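Local coordinates for pectate lyase (Pectobacterium carotovorum, PDB 4U49), which probably depolymerises polygalacturonate and methylated pectins by endo-acting, calcium-dependent eliminative cleavage that leaves unsaturated galacturonosyl ends, at residues M25-K30 and I187-W192; T35-S40 and Y88-V93; D72-D77 and Q241-L246. All coordinates share one frame; numbering follows the deposited sequence.

Contact 1: residues M25-K30 and I187-W192; sequences MLMLLK and IENVIW
The amide oxygen OD1 of N189 accepts a hydrogen bond from the hydroxyl of S38, while the methyl of M27 lies against the same oxygen, with M27 CE 3.4 Å from N189 OD1. The other end of the amide is held as well, since ND2 donates to OD1 of N166. These two bonds fix the rotation of a buried polar group, and M27 packs on an amide whose O and N already have hydrogen-bond partners. The M27 chain is anti at its second torsion and folds at the third (chi3 -50°), which turns M27 CE back over the N189 backbone, 3.2 Å from N189 O. M27 CE also lies 3.7 Å from I191 CG1, so one methyl bridges the polar corner and the apolar strand beyond it. Further along, I191 spreads its two branches. I191 CD1 comes within 3.9 Å of L28 O, a carbonyl that accepts a hydrogen bond from R168, and I191 CG2 meets L29 CD2 at 4.2 Å, a looser touch. No hydrogen bond crosses between the two segments. N189 itself has a left-handed backbone conformation (phi 54°) where the chain turns a corner, and its bond to N166 on the preceding coil recalls the asparagine ladders of parallel beta-helices. Strand 24-31 is an outer strand of the three-stranded sheet of the N-terminal sandwich, paired there with 34-41; the axes of 25-30 and 190-192 run nearly parallel, 8.4 Å apart at closest approach, and with R168 of strand 167-169 they join sandwich to beta-helix.

Contact 2: residues T35-S40 and Y88-V93; sequences TYLSWS and YWVDTV
Y88 lies against L37 from its first side-chain carbon outwards, and tracing it shows how a sandwich core is filled by an aromatic ring laid between two sheets. Y88 CB touches L37 CD2 at 4.0 Å. L37 CD2 also reaches the ring, 3.8 Å from Y88 CD1. Over the face sits the other methyl of the leucine: L37 CD1 stands 3.9 Å from the centroid of the Y88 ring and 15° off its normal, a well-formed CH-pi contact, the two side chains crossing at about a right angle. Farther out, on the same side of the ring as the leucine, Y88 CE2 meets CG2 of T35 obliquely at 3.7 Å. The tip, OH, arrives beside T35 too, and here the meeting becomes polar. One water donates to Y88 OH and is hydrogen-bonded to OG1 of T35 at 2.7 Å, while the phenol is also hydrogen-bonded to OD1 of D77, which together fix the polar end of the ring.

A second CH-pi pair repeats the theme with the roles of the strands exchanged. The indole of W39 starts in the crowded position between backbone N and carbonyl carbon (chi1 60°), and V90 covers one of its faces: V90 CG1 lies 3.9 Å from the centroid of the W39 six-membered ring. CG2 of the valine rests near the five-membered ring. W39 NE1 donates a hydrogen bond to OE1 of Q49.

Strands 34-41 and 87-94 belong to opposite sheets of a fibronectin type III-like sandwich, and the axes of segments 35-40 and 88-93 cross at -42°; strand 24-31 contributes L26 and L28 to this core, and strand 46-54 contributes V51.

Contact 3: residues D72-D77 and Q241-L246; sequences DRTFTD and QGNFTL. Unlike the reference sequence in segment 241-246: N243 (reference Lys).
The peptide carbonyl of N243 is approached on opposite faces by two threonine hydroxyls, T74 OG1 from across the contact and T245 OG1 from its own segment. Each donates to N243 O, T74 OG1 at 2.6 Å and T245 OG1 at 2.9 Å, and each is tilted about 30° from the carbonyl plane. T74 presents its hydroxyl because OG1 lies between backbone N and carbonyl carbon (chi1 71°). The side-chain amide of N243, a residue that differs from the reference sequence, lies obliquely to the carboxylate of D72, their planes 32° apart. Water 2 joins them: it donates to D72 OD2 and to T74 O, and accepts from N243 ND2 at 3.3 Å. The amide oxygen of N243 turns instead to the hydroxyl of T275.

Beside this lies a backbone bond, R73 N to G242 O at 2.8 Å. The R73 side chain leads away, its NH1 bonding to D72 O and S70 O. A second water donates to T245 OG1 and is hydrogen-bonded to T76 OG1.

Two donors on one carbonyl would be expected to polarise the N243 peptide. Hydrogen bonds and bridging waters, more than apolar contact, therefore join the N-terminal sandwich to a turn of the beta-helix, with N243 engaged through its carbonyl oxygen and both ends of its amide.

Overall arrangement
One antiparallel sheet, strands 24-31, 34-41 and 74-77, serves all three contacts, whose centres lie about 9 to 10 Å apart. Along the sequence come 25-30, 35-40, 72-77, 88-93, 187-192 and 241-246, so contact 2 is nested inside contact 1, while contact 3 alternates with both. Contact 2 packs this sheet against its partner in the sandwich; contacts 1 and 3 dock its other face on the parallel beta-helix, where W192 and F244 touch. Segment 187-192 runs directly on toward D194 and I195, which are seen to bind calcium in a crystal structure of this protein, though none is bound to this chain.

Contact 1: residues M25-K30 and I187-W192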
loop_
_atom_site.group_PDB
_atom_site.type_symbol
_atom_site.label_atom_id
_atom_site.label_comp_id
_atom_site.label_asym_id
_atom_site.label_seq_id
_atom_site.Cartn_x
_atom_site.Cartn_y
_atom_site.Cartn_z
ATOM N N MET A 25 12.433 10.798 -4.905
ATOM C CA MET A 25 11.351 11.083 -5.836
ATOM C C MET A 25 10.045 11.273 -5.089
ATOM O O MET A 25 9.528 10.335 -4.482
ATOM C CB MET A 25 11.202 9.963 -6.865
ATOM C CG MET A 25 9.958 10.095 -7.732
ATOM S SD MET A 25 10.115 11.355 -9.011
ATOM C CE MET A 25 8.438 11.412 -9.637
ATOM N N LEU A 26 9.516 12.490 -5.139
ATOM C CA LEU A 26 8.261 12.823 -4.478
ATOM C C LEU A 26 7.114 12.916 -5.479
ATOM O O LEU A 26 7.232 13.572 -6.514
ATOM C CB LEU A 26 8.400 14.145 -3.713
ATOM C CG LEU A 26 7.151 14.719 -3.041
ATOM C CD1 LEU A 26 6.652 13.789 -1.947
ATOM C CD2 LEU A 26 7.441 16.106 -2.483
ATOM N N MET A 27 6.009 12.250 -5.158
ATOM C CA MET A 27 4.779 12.325 -5.940
ATOM C C MET A 27 3.627 12.712 -5.022
ATOM O O MET A 27 3.724 12.552 -3.806
ATOM C CB MET A 27 4.472 10.989 -6.618
ATOM C CG MET A 27 5.618 10.403 -7.410
ATOM S SD MET A 27 5.099 8.949 -8.340
ATOM C CE MET A 27 4.264 8.004 -7.069
ATOM N N LEU A 28 2.529 13.202 -5.587
ATOM C CA LEU A 28 1.382 13.529 -4.750
ATOM C C LEU A 28 0.047 13.136 -5.366
ATOM O O LEU A 28 -0.068 12.919 -6.573
ATOM C CB LEU A 28 1.375 15.025 -4.409
ATOM C CG LEU A 28 1.469 16.088 -5.502
ATOM C CD1 LEU A 28 0.122 16.317 -6.182
ATOM C CD2 LEU A 28 1.995 17.391 -4.913
ATOM N N LEU A 29 -0.956 13.047 -4.504
ATOM C CA LEU A 29 -2.328 12.820 -4.924
ATOM C C LEU A 29 -3.234 13.774 -4.160
ATOM O O LEU A 29 -3.377 13.661 -2.943
ATOM C CB LEU A 29 -2.745 11.369 -4.676
ATOM C CG LEU A 29 -4.183 11.008 -5.056
ATOM C CD1 LEU A 29 -4.376 11.110 -6.561
ATOM C CD2 LEU A 29 -4.552 9.616 -4.552
ATOM N N LYS A 30 -3.816 14.735 -4.870
ATOM C CA LYS A 30 -4.799 15.626 -4.265
ATOM C C LYS A 30 -6.183 15.041 -4.510
ATOM O O LYS A 30 -6.695 15.076 -5.630
ATOM C CB LYS A 30 -4.681 17.043 -4.834
ATOM C CG LYS A 30 -5.552 18.074 -4.129
ATOM C CD LYS A 30 -5.229 19.487 -4.590
ATOM C CE LYS A 30 -6.228 20.484 -4.021
ATOM N NZ LYS A 30 -5.866 21.887 -4.365
ATOM N N ILE A 187 7.535 -2.941 -4.061
ATOM C CA ILE A 187 6.644 -1.998 -4.723
ATOM C C ILE A 187 6.751 -0.670 -3.986
ATOM O O ILE A 187 6.110 -0.464 -2.951
ATOM C CB ILE A 187 5.186 -2.510 -4.728
ATOM C CG1 ILE A 187 5.096 -3.837 -5.491
ATOM C CG2 ILE A 187 4.249 -1.485 -5.341
ATOM C CD1 ILE A 187 3.761 -4.547 -5.337
ATOM N N GLU A 188 7.585 0.224 -4.510
ATOM C CA GLU A 188 7.972 1.420 -3.766
ATOM C C GLU A 188 7.410 2.700 -4.369
ATOM O O GLU A 188 7.626 2.985 -5.537
ATOM C CB GLU A 188 9.499 1.512 -3.684
ATOM C CG GLU A 188 10.158 0.243 -3.166
ATOM C CD GLU A 188 11.661 0.376 -3.014
ATOM O OE1 GLU A 188 12.161 1.520 -3.012
ATOM O OE2 GLU A 188 12.342 -0.664 -2.898
ATOM N N ASN A 189 6.685 3.465 -3.559
ATOM C CA ASN A 189 6.106 4.730 -4.001
ATOM C C ASN A 189 5.260 4.575 -5.261
ATOM O O ASN A 189 5.553 5.158 -6.306
ATOM C CB ASN A 189 7.202 5.770 -4.239
ATOM C CG ASN A 189 6.640 7.159 -4.468
ATOM O OD1 ASN A 189 5.545 7.482 -4.006
ATOM N ND2 ASN A 189 7.381 7.984 -5.197
ATOM N N VAL A 190 4.218 3.763 -5.158
ATOM C CA VAL A 190 3.238 3.648 -6.223
ATOM C C VAL A 190 1.945 4.299 -5.764
ATOM O O VAL A 190 1.537 4.135 -4.617
ATOM C CB VAL A 190 2.994 2.177 -6.614
ATOM C CG1 VAL A 190 1.835 2.051 -7.607
ATOM C CG2 VAL A 190 4.263 1.585 -7.193
ATOM N N ILE A 191 1.321 5.065 -6.652
ATOM C CA ILE A 191 0.027 5.662 -6.364
ATOM C C ILE A 191 -1.054 5.043 -7.248
ATOM O O ILE A 191 -1.024 5.175 -8.472
ATOM C CB ILE A 191 0.049 7.192 -6.560
ATOM C CG1 ILE A 191 0.955 7.839 -5.511
ATOM C CG2 ILE A 191 -1.359 7.761 -6.464
ATOM C CD1 ILE A 191 1.076 9.348 -5.642
ATOM N N TRP A 192 -1.986 4.339 -6.612
ATOM C CA TRP A 192 -3.168 3.812 -7.285
ATOM C C TRP A 192 -4.273 4.863 -7.262
ATOM O O TRP A 192 -4.899 5.084 -6.225
ATOM C CB TRP A 192 -3.663 2.527 -6.609
ATOM C CG TRP A 192 -2.758 1.331 -6.738
ATOM C CD1 TRP A 192 -2.891 0.295 -7.619
ATOM C CD2 TRP A 192 -1.603 1.031 -5.940
ATOM N NE1 TRP A 192 -1.887 -0.624 -7.428
ATOM C CE2 TRP A 192 -1.083 -0.196 -6.404
ATOM C CE3 TRP A 192 -0.956 1.682 -4.884
ATOM C CZ2 TRP A 192 0.052 -0.784 -5.849
ATOM C CZ3 TRP A 192 0.172 1.097 -4.334
ATOM C CH2 TRP A 192 0.666 -0.122 -4.818
#

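Contact 2: residues T35-S40 and Y88-V93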
loop_
_atom_site.group_PDB
_atom_site.type_symbol
_atom_site.label_atom_id
_atom_site.label_comp_id
_atom_site.label_asym_id
_atom_site.label_seq_id
_atom_site.Cartn_x
_atom_site.Cartn_y
_atom_site.Cartn_z
ATOM N N THR A 35 -4.342 16.271 0.627
ATOM C CA THR A 35 -3.219 16.102 -0.288
ATOM C C THR A 35 -2.241 15.083 0.287
ATOM O O THR A 35 -1.678 15.282 1.365
ATOM C CB THR A 35 -2.495 17.435 -0.567
ATOM O OG1 THR A 35 -3.380 18.320 -1.268
ATOM C CG2 THR A 35 -1.256 17.197 -1.421
ATOM N N TYR A 36 -2.067 13.979 -0.431
ATOM C CA TYR A 36 -1.200 12.900 0.017
ATOM C C TYR A 36 0.161 12.991 -0.644
ATOM O O TYR A 36 0.262 13.099 -1.864
ATOM C CB TYR A 36 -1.834 11.541 -0.275
ATOM C CG TYR A 36 -3.180 11.369 0.380
ATOM C CD1 TYR A 36 -3.279 10.996 1.713
ATOM C CD2 TYR A 36 -4.353 11.595 -0.330
ATOM C CE1 TYR A 36 -4.506 10.846 2.323
ATOM C CE2 TYR A 36 -5.589 11.448 0.272
ATOM C CZ TYR A 36 -5.659 11.073 1.599
ATOM O OH TYR A 36 -6.881 10.920 2.211
ATOM N N LEU A 37 1.203 12.957 0.177
ATOM C CA LEU A 37 2.572 12.921 -0.318
ATOM C C LEU A 37 3.089 11.495 -0.225
ATOM O O LEU A 37 2.808 10.794 0.737
ATOM C CB LEU A 37 3.474 13.865 0.482
ATOM C CG LEU A 37 3.490 15.355 0.130
ATOM C CD1 LEU A 37 2.115 15.992 0.251
ATOM C CD2 LEU A 37 4.498 16.078 1.016
ATOM N N SER A 38 3.835 11.065 -1.233
ATOM C CA SER A 38 4.456 9.751 -1.204
ATOM C C SER A 38 5.803 9.838 -1.899
ATOM O O SER A 38 5.933 10.505 -2.925
ATOM C CB SER A 38 3.557 8.709 -1.877
ATOM O OG SER A 38 4.137 7.418 -1.821
ATOM N N TRP A 39 6.812 9.175 -1.349
ATOM C CA TRP A 39 8.138 9.281 -1.938
ATOM C C TRP A 39 8.977 8.026 -1.780
ATOM O O TRP A 39 8.708 7.181 -0.930
ATOM C CB TRP A 39 8.889 10.483 -1.345
ATOM C CG TRP A 39 9.110 10.440 0.147
ATOM C CD1 TRP A 39 10.216 9.968 0.802
ATOM C CD2 TRP A 39 8.218 10.921 1.167
ATOM N NE1 TRP A 39 10.059 10.113 2.162
ATOM C CE2 TRP A 39 8.845 10.688 2.408
ATOM C CE3 TRP A 39 6.948 11.507 1.144
ATOM C CZ2 TRP A 39 8.239 11.032 3.619
ATOM C CZ3 TRP A 39 6.354 11.848 2.351
ATOM C CH2 TRP A 39 7.001 11.612 3.569
ATOM N N SER A 40 9.989 7.907 -2.629
ATOM C CA SER A 40 11.004 6.882 -2.470
ATOM C C SER A 40 12.358 7.562 -2.397
ATOM O O SER A 40 12.597 8.561 -3.075
ATOM C CB SER A 40 10.975 5.881 -3.623
ATOM O OG SER A 40 11.398 6.494 -4.827
ATOM N N TYR A 88 5.383 21.001 -3.105
ATOM C CA TYR A 88 5.853 20.297 -1.917
ATOM C C TYR A 88 7.282 19.799 -2.099
ATOM O O TYR A 88 7.717 19.536 -3.221
ATOM C CB TYR A 88 4.945 19.109 -1.587
ATOM C CG TYR A 88 3.567 19.463 -1.076
ATOM C CD1 TYR A 88 3.316 19.570 0.285
ATOM C CD2 TYR A 88 2.509 19.665 -1.957
ATOM C CE1 TYR A 88 2.055 19.880 0.757
ATOM C CE2 TYR A 88 1.245 19.976 -1.494
ATOM C CZ TYR A 88 1.023 20.080 -0.137
ATOM O OH TYR A 88 -0.231 20.387 0.334
ATOM N N TRP A 89 7.999 19.676 -0.985
ATOM C CA TRP A 89 9.316 19.044 -0.941
ATOM C C TRP A 89 9.421 18.156 0.290
ATOM O O TRP A 89 8.820 18.458 1.320
ATOM C CB TRP A 89 10.442 20.082 -0.885
ATOM C CG TRP A 89 10.545 20.996 -2.052
ATOM C CD1 TRP A 89 11.409 20.888 -3.103
ATOM C CD2 TRP A 89 9.780 22.185 -2.279
ATOM N NE1 TRP A 89 11.225 21.931 -3.975
ATOM C CE2 TRP A 89 10.227 22.739 -3.495
ATOM C CE3 TRP A 89 8.756 22.827 -1.579
ATOM C CZ2 TRP A 89 9.684 23.907 -4.027
ATOM C CZ3 TRP A 89 8.218 23.987 -2.108
ATOM C CH2 TRP A 89 8.681 24.514 -3.321
ATOM N N VAL A 90 10.189 17.075 0.197
ATOM C CA VAL A 90 10.613 16.364 1.401
ATOM C C VAL A 90 12.142 16.368 1.485
ATOM O O VAL A 90 12.838 16.162 0.487
ATOM C CB VAL A 90 10.078 14.907 1.460
ATOM C CG1 VAL A 90 8.557 14.898 1.511
ATOM C CG2 VAL A 90 10.574 14.087 0.281
ATOM N N ASP A 91 12.655 16.645 2.678
ATOM C CA ASP A 91 14.089 16.608 2.933
ATOM C C ASP A 91 14.393 15.406 3.807
ATOM O O ASP A 91 13.708 15.177 4.799
ATOM C CB ASP A 91 14.570 17.894 3.620
ATOM C CG ASP A 91 14.666 19.075 2.670
ATOM O OD1 ASP A 91 14.153 18.983 1.535
ATOM O OD2 ASP A 91 15.253 20.106 3.067
ATOM N N THR A 92 15.406 14.629 3.442
ATOM C CA THR A 92 15.843 13.544 4.309
ATOM C C THR A 92 17.165 13.907 4.965
ATOM O O THR A 92 18.057 14.463 4.324
ATOM C CB THR A 92 15.999 12.216 3.552
ATOM O OG1 THR A 92 17.064 12.329 2.602
ATOM C CG2 THR A 92 14.708 11.859 2.834
ATOM N N VAL A 93 17.279 13.603 6.251
ATOM C CA VAL A 93 18.510 13.856 6.986
ATOM C C VAL A 93 19.164 12.525 7.342
ATOM O O VAL A 93 18.533 11.656 7.944
ATOM C CB VAL A 93 18.248 14.680 8.258
ATOM C CG1 VAL A 93 19.556 15.020 8.954
ATOM C CG2 VAL A 93 17.482 15.948 7.914
HETATM O O HOH W 1 -2.353 20.751 -1.521
#

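Contact 3: residues D72-D77 and Q241-L246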
loop_
_atom_site.group_PDB
_atom_site.type_symbol
_atom_site.label_atom_id
_atom_site.label_comp_id
_atom_site.label_asym_id
_atom_site.label_seq_id
_atom_site.Cartn_x
_atom_site.Cartn_y
_atom_site.Cartn_z
ATOM N N ASP A 72 8.867 6.552 7.545
ATOM C CA ASP A 72 7.680 6.932 6.775
ATOM C C ASP A 72 8.058 7.321 5.349
ATOM O O ASP A 72 9.077 7.973 5.128
ATOM C CB ASP A 72 6.938 8.095 7.446
ATOM C CG ASP A 72 6.125 7.662 8.658
ATOM O OD1 ASP A 72 6.226 6.486 9.075
ATOM O OD2 ASP A 72 5.389 8.514 9.205
ATOM N N ARG A 73 7.240 6.917 4.382
ATOM C CA ARG A 73 7.454 7.324 2.997
ATOM C C ARG A 73 6.199 7.982 2.433
ATOM O O ARG A 73 6.055 8.132 1.219
ATOM C CB ARG A 73 7.865 6.125 2.134
ATOM C CG ARG A 73 9.228 5.527 2.502
ATOM C CD ARG A 73 10.362 6.519 2.276
ATOM N NE ARG A 73 11.676 5.918 2.503
ATOM C CZ ARG A 73 12.339 5.976 3.655
ATOM N NH1 ARG A 73 11.817 6.609 4.697
ATOM N NH2 ARG A 73 13.532 5.402 3.765
ATOM N N THR A 74 5.286 8.358 3.328
ATOM C CA THR A 74 4.107 9.134 2.963
ATOM C C THR A 74 3.814 10.214 3.995
ATOM O O THR A 74 4.319 10.169 5.114
ATOM C CB THR A 74 2.841 8.265 2.841
ATOM O OG1 THR A 74 2.432 7.840 4.147
ATOM C CG2 THR A 74 3.080 7.055 1.958
ATOM N N PHE A 75 2.986 11.178 3.609
ATOM C CA PHE A 75 2.481 12.184 4.533
ATOM C C PHE A 75 1.124 12.681 4.061
ATOM O O PHE A 75 0.910 12.872 2.865
ATOM C CB PHE A 75 3.454 13.359 4.665
ATOM C CG PHE A 75 2.942 14.473 5.535
ATOM C CD1 PHE A 75 3.000 14.369 6.916
ATOM C CD2 PHE A 75 2.397 15.620 4.976
ATOM C CE1 PHE A 75 2.526 15.387 7.723
ATOM C CE2 PHE A 75 1.919 16.640 5.779
ATOM C CZ PHE A 75 1.985 16.523 7.154
ATOM N N THR A 76 0.212 12.894 5.004
ATOM C CA THR A 76 -1.114 13.409 4.680
ATOM C C THR A 76 -1.255 14.860 5.127
ATOM O O THR A 76 -1.178 15.159 6.316
ATOM C CB THR A 76 -2.230 12.574 5.338
ATOM O OG1 THR A 76 -2.168 11.223 4.865
ATOM C CG2 THR A 76 -3.595 13.159 5.003
ATOM N N ASP A 77 -1.464 15.757 4.169
ATOM C CA ASP A 77 -1.636 17.174 4.470
ATOM C C ASP A 77 -3.116 17.532 4.518
ATOM O O ASP A 77 -3.806 17.499 3.500
ATOM C CB ASP A 77 -0.905 18.039 3.435
ATOM C CG ASP A 77 -0.981 19.525 3.750
ATOM O OD1 ASP A 77 -0.549 20.335 2.904
ATOM O OD2 ASP A 77 -1.473 19.891 4.837
ATOM N N GLN A 241 4.937 -1.405 4.569
ATOM C CA GLN A 241 5.743 -0.485 5.371
ATOM C C GLN A 241 5.800 0.918 4.762
ATOM O O GLN A 241 5.160 1.191 3.749
ATOM C CB GLN A 241 7.164 -1.042 5.552
ATOM C CG GLN A 241 7.995 -1.109 4.273
ATOM C CD GLN A 241 9.245 -1.959 4.424
ATOM O OE1 GLN A 241 9.172 -3.123 4.809
ATOM N NE2 GLN A 241 10.400 -1.378 4.117
ATOM N N GLY A 242 6.557 1.810 5.394
ATOM C CA GLY A 242 6.702 3.171 4.901
ATOM C C GLY A 242 5.421 3.985 4.957
ATOM O O GLY A 242 5.261 4.953 4.213
ATOM N N ASN A 243 4.514 3.586 5.844
ATOM C CA ASN A 243 3.228 4.255 6.026
ATOM C C ASN A 243 2.403 4.305 4.740
ATOM O O ASN A 243 1.833 5.344 4.398
ATOM C CB ASN A 243 3.433 5.671 6.575
ATOM C CG ASN A 243 2.188 6.220 7.239
ATOM O OD1 ASN A 243 1.295 5.463 7.624
ATOM N ND2 ASN A 243 2.119 7.540 7.377
ATOM N N PHE A 244 2.368 3.179 4.031
ATOM C CA PHE A 244 1.447 2.960 2.918
ATOM C C PHE A 244 0.053 3.420 3.328
ATOM O O PHE A 244 -0.423 3.072 4.406
ATOM C CB PHE A 244 1.460 1.479 2.519
ATOM C CG PHE A 244 0.362 1.076 1.574
ATOM C CD1 PHE A 244 0.376 1.482 0.251
ATOM C CD2 PHE A 244 -0.665 0.249 2.003
ATOM C CE1 PHE A 244 -0.631 1.093 -0.620
ATOM C CE2 PHE A 244 -1.672 -0.141 1.138
ATOM C CZ PHE A 244 -1.655 0.279 -0.173
ATOM N N THR A 245 -0.586 4.225 2.484
ATOM C CA THR A 245 -1.820 4.901 2.880
ATOM C C THR A 245 -3.007 4.593 1.970
ATOM O O THR A 245 -2.926 4.730 0.749
ATOM C CB THR A 245 -1.622 6.435 2.926
ATOM O OG1 THR A 245 -0.650 6.764 3.926
ATOM C CG2 THR A 245 -2.935 7.145 3.255
ATOM N N LEU A 246 -4.111 4.182 2.585
ATOM C CA LEU A 246 -5.367 3.975 1.875
ATOM C C LEU A 246 -6.244 5.213 2.003
ATOM O O LEU A 246 -6.415 5.746 3.098
ATOM C CB LEU A 246 -6.109 2.753 2.424
ATOM C CG LEU A 246 -5.437 1.382 2.313
ATOM C CD1 LEU A 246 -6.337 0.307 2.915
ATOM C CD2 LEU A 246 -5.116 1.054 0.867
HETATM O O HOH W 2 3.975 10.233 7.810
HETATM O O HOH W 3 0.001 9.360 5.024
#